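Local coordinates for protein epimerase (Methylomonas sp. DH-1, PDB 7CJ7) that catalyses the manganese-dependent epimerization of ketoses at C3, working fastest on L-ribulose and more slowly on D-ribulose, D-allulose and D-fructose, at residues G18-S21 against K27-A30; T76-T81 against A133-L138; E126-S131 against G168-D173. All blocks are in the same frame, centred on the assembly; numbering follows the deposited sequence.

Interaction 1. Residues G18-S21 against K27-A30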
# COMPACT_ATOMS: atom_id res chain seq x y z
N GLY A 18 -10.81 -19.95 -2.01
CA GLY A 18 -9.41 -19.75 -1.58
C GLY A 18 -8.48 -20.83 -2.12
O GLY A 18 -7.25 -20.65 -2.04
N ASP A 19 -9.04 -21.92 -2.64
CA ASP A 19 -8.27 -23.05 -3.21
C ASP A 19 -8.90 -23.42 -4.55
O ASP A 19 -10.07 -23.06 -4.78
CB ASP A 19 -8.25 -24.26 -2.27
CG ASP A 19 -9.60 -24.94 -2.13
OD1 ASP A 19 -10.45 -24.75 -3.02
OD2 ASP A 19 -9.79 -25.65 -1.12
N TRP A 20 -8.15 -24.11 -5.40
CA TRP A 20 -8.68 -24.62 -6.69
C TRP A 20 -8.79 -26.14 -6.63
O TRP A 20 -8.31 -26.81 -7.55
CB TRP A 20 -7.82 -24.14 -7.86
CG TRP A 20 -8.59 -24.15 -9.15
CD1 TRP A 20 -8.53 -25.09 -10.13
CD2 TRP A 20 -9.62 -23.22 -9.55
NE1 TRP A 20 -9.43 -24.81 -11.12
CE2 TRP A 20 -10.10 -23.66 -10.79
CE3 TRP A 20 -10.17 -22.08 -8.97
CZ2 TRP A 20 -11.10 -22.98 -11.48
CZ3 TRP A 20 -11.16 -21.40 -9.65
CH2 TRP A 20 -11.62 -21.85 -10.89
N SER A 21 -9.42 -26.67 -5.57
CA SER A 21 -9.83 -28.09 -5.47
C SER A 21 -10.98 -28.34 -6.45
O SER A 21 -11.51 -27.37 -7.00
CB SER A 21 -10.25 -28.42 -4.06
OG SER A 21 -11.44 -27.72 -3.73
N LYS A 27 -17.45 -24.27 -7.29
CA LYS A 27 -18.06 -23.16 -6.52
C LYS A 27 -17.76 -21.85 -7.25
O LYS A 27 -18.71 -21.06 -7.47
CB LYS A 27 -17.50 -23.17 -5.09
CG LYS A 27 -18.14 -22.19 -4.12
CD LYS A 27 -17.75 -22.55 -2.71
CE LYS A 27 -18.39 -21.69 -1.64
NZ LYS A 27 -17.73 -20.37 -1.56
N ALA A 28 -16.50 -21.65 -7.64
CA ALA A 28 -16.03 -20.40 -8.27
C ALA A 28 -16.64 -20.27 -9.67
O ALA A 28 -17.11 -19.17 -10.02
CB ALA A 28 -14.52 -20.37 -8.30
N ILE A 29 -16.63 -21.34 -10.46
CA ILE A 29 -17.11 -21.31 -11.87
C ILE A 29 -18.63 -21.12 -11.86
O ILE A 29 -19.11 -20.23 -12.59
CB ILE A 29 -16.62 -22.54 -12.64
CG1 ILE A 29 -15.12 -22.42 -12.92
CG2 ILE A 29 -17.42 -22.75 -13.92
CD1 ILE A 29 -14.45 -23.67 -13.44
N ALA A 30 -19.35 -21.84 -11.01
CA ALA A 30 -20.81 -21.70 -10.87
C ALA A 30 -21.13 -20.27 -10.41
O ALA A 30 -22.08 -19.66 -10.94
CB ALA A 30 -21.35 -22.75 -9.92
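Ala28 meets the six-membered ring of Trp20 with its single methyl: CB points at the loop and lies 3.8 Å from Trp20 CZ3, with CH2 slightly farther off. One residue on, Ile29 meets the neighbouring atoms of the same ring. Its CD1 stands 3.9 Å from Trp20 CZ2 and its CG1 is 4.1 Å from Trp20 CH2, the isoleucine chain crossing the indole at about a right angle. Trp20 belongs to the loop that follows the first barrel strand, 8-12, and Ser21 is the N-cap of helix 22-35, its OG bonded to Gly24 N; the loop thus folds back on the outer helix it leads into, as part of a TIM barrel. With CG opposite the backbone N (chi1 -157°), the six-membered ring of Trp20 is carried to Ala28 and Ile29. Ile40 and Ile42 of strand 39-43 also pack on this ring, while NE1 is hydrogen-bonded to Thr55 OG1 of helix 52-61. A leucine in place of Trp20 would probably leave Thr55 without its indole N-H and open a gap beside Ala28 and Ile29. Asp19 OD1 accepts from Ser21 OG at 3.2 Å, approached from above the carboxylate plane.

Interaction 2. Residues T76-T81 against A133-L138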
# COMPACT_ATOMS: atom_id res chain seq x y z
N THR A 76 11.08 -18.52 -7.10
CA THR A 76 10.82 -18.49 -8.56
C THR A 76 10.98 -17.07 -9.13
O THR A 76 10.50 -16.82 -10.24
CB THR A 76 9.43 -19.04 -8.88
OG1 THR A 76 8.46 -18.36 -8.08
CG2 THR A 76 9.30 -20.53 -8.63
N ASP A 77 11.68 -16.19 -8.42
CA ASP A 77 11.81 -14.75 -8.77
C ASP A 77 12.73 -14.57 -9.98
O ASP A 77 13.95 -14.69 -9.80
CB ASP A 77 12.33 -13.96 -7.58
CG ASP A 77 12.34 -12.46 -7.78
OD1 ASP A 77 12.12 -12.01 -8.93
OD2 ASP A 77 12.58 -11.74 -6.77
N VAL A 78 12.19 -14.24 -11.15
CA VAL A 78 12.96 -14.13 -12.43
C VAL A 78 13.83 -12.87 -12.45
O VAL A 78 14.61 -12.74 -13.42
CB VAL A 78 12.05 -14.18 -13.66
CG1 VAL A 78 11.45 -15.57 -13.84
CG2 VAL A 78 10.97 -13.09 -13.64
N THR A 79 13.75 -12.00 -11.43
CA THR A 79 14.66 -10.83 -11.27
C THR A 79 15.95 -11.25 -10.54
O THR A 79 16.93 -10.48 -10.57
CB THR A 79 14.02 -9.68 -10.48
OG1 THR A 79 13.85 -10.07 -9.11
CG2 THR A 79 12.70 -9.24 -11.07
N SER A 80 15.95 -12.42 -9.92
CA SER A 80 17.08 -12.90 -9.07
C SER A 80 18.41 -12.92 -9.85
O SER A 80 18.41 -13.31 -11.03
CB SER A 80 16.80 -14.26 -8.51
OG SER A 80 17.82 -14.63 -7.61
N THR A 81 19.51 -12.58 -9.17
CA THR A 81 20.89 -12.72 -9.71
C THR A 81 21.38 -14.16 -9.46
O THR A 81 22.53 -14.45 -9.79
CB THR A 81 21.82 -11.64 -9.16
OG1 THR A 81 21.85 -11.74 -7.73
CG2 THR A 81 21.39 -10.25 -9.56
N ALA A 133 14.60 -9.86 -19.68
CA ALA A 133 15.03 -11.04 -20.45
C ALA A 133 14.01 -12.17 -20.22
O ALA A 133 13.64 -12.84 -21.19
CB ALA A 133 16.42 -11.46 -20.05
N ALA A 134 13.60 -12.37 -18.97
CA ALA A 134 12.62 -13.42 -18.59
C ALA A 134 11.32 -13.18 -19.35
O ALA A 134 10.69 -14.17 -19.79
CB ALA A 134 12.40 -13.45 -17.10
N MET A 135 10.90 -11.92 -19.48
CA MET A 135 9.59 -11.63 -20.12
C MET A 135 9.73 -11.81 -21.64
O MET A 135 8.73 -12.18 -22.28
CB MET A 135 9.08 -10.24 -19.77
CG MET A 135 8.69 -10.12 -18.30
SD MET A 135 7.44 -11.32 -17.75
CE MET A 135 8.48 -12.70 -17.24
N GLN A 136 10.92 -11.60 -22.20
CA GLN A 136 11.17 -11.94 -23.62
C GLN A 136 11.02 -13.45 -23.82
O GLN A 136 10.35 -13.84 -24.78
CB GLN A 136 12.53 -11.45 -24.07
CG GLN A 136 12.61 -9.93 -24.09
CD GLN A 136 14.01 -9.44 -24.37
OE1 GLN A 136 14.99 -10.09 -24.03
NE2 GLN A 136 14.09 -8.27 -24.98
N ARG A 137 11.65 -14.26 -22.97
CA ARG A 137 11.61 -15.73 -23.12
C ARG A 137 10.16 -16.21 -22.96
O ARG A 137 9.72 -17.07 -23.76
CB ARG A 137 12.56 -16.41 -22.13
CG ARG A 137 14.03 -16.07 -22.34
CD ARG A 137 14.95 -16.98 -21.54
NE ARG A 137 14.76 -16.87 -20.10
CZ ARG A 137 15.33 -15.96 -19.33
NH1 ARG A 137 16.13 -15.05 -19.85
NH2 ARG A 137 15.10 -15.95 -18.03
N LEU A 138 9.43 -15.67 -21.98
CA LEU A 138 8.03 -16.07 -21.72
C LEU A 138 7.16 -15.64 -22.91
O LEU A 138 6.37 -16.45 -23.38
CB LEU A 138 7.52 -15.44 -20.43
CG LEU A 138 6.03 -15.65 -20.17
CD1 LEU A 138 5.69 -17.13 -20.12
CD2 LEU A 138 5.61 -14.95 -18.89
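An Asx turn overlapping a type I beta turn, in the loop between barrel strand 65-72 and helix 83-102 of the TIM barrel, presses Val78 against helix 125-143. The contact is small, buried and wholly apolar. Val78 CB sits 3.5 Å from Ala134 CB, and both valine methyls straddle that same carbon, CG2 at 3.8 Å and CG1 at 4.0 Å from Ala134 CB. The alanine methyl is therefore met by the branch point of the valine and not by one methyl alone. Val78 CG1 lies anti to the carbonyl carbon (chi1 -69°), leaving CG2 between the backbone N and the carbonyl carbon, on the side where the end of Met135 adds a looser touch, its CE 4.4 Å from Val78 CG2. Met135 goes on to reach Leu151 of strand 148-152, the strand that ends in the manganese ligand Glu152, so this packing runs inward to the barrel wall. On the other flank, one face of the Arg137 guanidinium covers Ala134 CA off-centre, near its rim, and the group forms a salt bridge with Asp90 of helix 83-102. The turn that presents Val78 is fixed by Asp77, whose second oxygen, OD2, bonds Tyr119 OH. Asp77 OD1 takes two bonds from one face of its carboxylate plane, Thr79 OG1 at 2.6 Å and Thr79 N at 3.0 Å.

Interaction 3. Residues E126-S131 against G168-D173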
# COMPACT_ATOMS: atom_id res chain seq x y z
N GLU A 126 20.65 -5.09 -12.57
CA GLU A 126 20.70 -6.52 -12.95
C GLU A 126 19.33 -7.16 -12.72
O GLU A 126 18.89 -7.95 -13.59
CB GLU A 126 21.77 -7.29 -12.17
CG GLU A 126 23.17 -6.97 -12.60
CD GLU A 126 23.88 -5.95 -11.73
OE1 GLU A 126 23.23 -5.32 -10.86
OE2 GLU A 126 25.10 -5.79 -11.94
N ASN A 127 18.67 -6.82 -11.61
CA ASN A 127 17.29 -7.30 -11.30
C ASN A 127 16.39 -6.92 -12.47
O ASN A 127 15.67 -7.80 -12.98
CB ASN A 127 16.74 -6.73 -9.99
CG ASN A 127 17.43 -7.24 -8.74
OD1 ASN A 127 17.66 -6.47 -7.82
ND2 ASN A 127 17.76 -8.52 -8.69
N ARG A 128 16.43 -5.66 -12.90
CA ARG A 128 15.53 -5.16 -13.98
C ARG A 128 15.89 -5.86 -15.30
O ARG A 128 14.97 -6.31 -16.00
CB ARG A 128 15.60 -3.64 -14.11
CG ARG A 128 14.58 -3.09 -15.10
CD ARG A 128 15.00 -1.73 -15.62
NE ARG A 128 14.15 -1.22 -16.68
CZ ARG A 128 13.01 -0.58 -16.46
NH1 ARG A 128 12.31 -0.12 -17.48
NH2 ARG A 128 12.56 -0.41 -15.23
N ALA A 129 17.17 -5.96 -15.64
CA ALA A 129 17.66 -6.64 -16.87
C ALA A 129 17.18 -8.10 -16.89
O ALA A 129 16.72 -8.57 -17.94
CB ALA A 129 19.16 -6.56 -16.92
N ASN A 130 17.32 -8.81 -15.77
CA ASN A 130 16.90 -10.23 -15.66
C ASN A 130 15.39 -10.34 -15.91
O ASN A 130 14.96 -11.26 -16.62
CB ASN A 130 17.34 -10.82 -14.31
CG ASN A 130 18.84 -10.97 -14.22
OD1 ASN A 130 19.54 -10.84 -15.22
ND2 ASN A 130 19.34 -11.24 -13.02
N SER A 131 14.60 -9.43 -15.35
CA SER A 131 13.12 -9.40 -15.53
C SER A 131 12.77 -9.21 -17.01
O SER A 131 11.97 -9.98 -17.56
CB SER A 131 12.53 -8.31 -14.70
OG SER A 131 11.12 -8.45 -14.67
N GLY A 168 5.95 0.87 -16.43
CA GLY A 168 5.65 -0.40 -17.12
C GLY A 168 5.85 -0.26 -18.62
O GLY A 168 6.33 -1.21 -19.26
N LEU A 169 5.49 0.89 -19.19
CA LEU A 169 5.60 1.11 -20.66
C LEU A 169 7.08 1.20 -21.08
O LEU A 169 7.43 0.64 -22.12
CB LEU A 169 4.80 2.35 -21.06
CG LEU A 169 3.28 2.20 -20.97
CD1 LEU A 169 2.60 3.54 -21.19
CD2 LEU A 169 2.77 1.16 -21.95
N ALA A 170 7.95 1.82 -20.27
CA ALA A 170 9.41 1.87 -20.54
C ALA A 170 9.97 0.45 -20.46
O ALA A 170 10.78 0.09 -21.33
CB ALA A 170 10.09 2.78 -19.56
N PHE A 171 9.54 -0.35 -19.49
CA PHE A 171 9.95 -1.77 -19.32
C PHE A 171 9.53 -2.55 -20.58
O PHE A 171 10.35 -3.28 -21.15
CB PHE A 171 9.34 -2.32 -18.03
CG PHE A 171 9.73 -3.73 -17.67
CD1 PHE A 171 9.13 -4.81 -18.30
CD2 PHE A 171 10.65 -3.98 -16.67
CE1 PHE A 171 9.47 -6.11 -17.95
CE2 PHE A 171 10.96 -5.28 -16.30
CZ PHE A 171 10.37 -6.34 -16.93
N LEU A 172 8.30 -2.37 -21.03
CA LEU A 172 7.77 -3.11 -22.21
C LEU A 172 8.54 -2.69 -23.47
O LEU A 172 8.65 -3.51 -24.38
CB LEU A 172 6.28 -2.83 -22.34
CG LEU A 172 5.41 -3.63 -21.38
CD1 LEU A 172 3.98 -3.13 -21.40
CD2 LEU A 172 5.45 -5.10 -21.73
N ASP A 173 9.06 -1.47 -23.51
CA ASP A 173 9.87 -1.00 -24.67
C ASP A 173 11.15 -1.83 -24.76
O ASP A 173 11.59 -2.13 -25.87
CB ASP A 173 10.23 0.48 -24.58
CG ASP A 173 9.07 1.42 -24.82
OD1 ASP A 173 8.10 0.99 -25.48
OD2 ASP A 173 9.15 2.59 -24.36
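Arg128 reaches across from helix 125-143 to Phe171 of helix 165-175, two consecutive outer helices of the TIM barrel joined through strand 148-152 and its loops. The helix axes of the two segments approach to 11.3 Å at 63°, a separation bridged by long side chains. The side chains of Arg128 and Phe171 run alongside one another, heading opposite ways, the end of each coming up to the partner helix. Arg128 leaves its helix with CG opposite the backbone N (chi1 -174°) and stays extended from CG to NE, which carries the guanidinium over to the backbone of the other helix. There one face of the guanidinium covers Phe171 CD2, which stands 4.1 Å above its centre, while the ring plane is turned 71° from the guanidinium plane, far from a parallel stack. NH1 goes on to 3.4 Å from Phe171 CA, and Ala170 C lies at the guanidinium edge. The nearby Phe171 N is itself a donor, so this approach is packing without a hydrogen bond; the charge has a weak, long ion pair from NE to Glu174. The Phe171 ring runs back towards Ser131, and Leu151 and Met135 pack on it as well. Ser131 meets this ring at its rim, with CB in the ring plane, 3.7 Å from Phe171 CZ. The hydroxyl is hydrogen-bonded to Tyr113 O, and alongside that bond Ser131 OG lies 3.2 Å from Phe171 CZ, near the plane of the ring.

How the interactions relate
Interactions 2 and 3 share helix 125-143 and lie on one side of the barrel, their centres 10 Å apart; interaction 1 sits across the chain's centre from interaction 3, about 25 Å away between nearest atoms. The first two contacts are buried and apolar, each setting a loop after a barrel strand on an outer helix, either the next one along the chain or one farther on. Interaction 3 joins two helices, is partly buried, and sets a charged guanidinium and a serine hydroxyl around one buried phenyl ring. A hydrogen bond from Asn127 ND2 to Thr79 O ties interactions 2 and 3 directly.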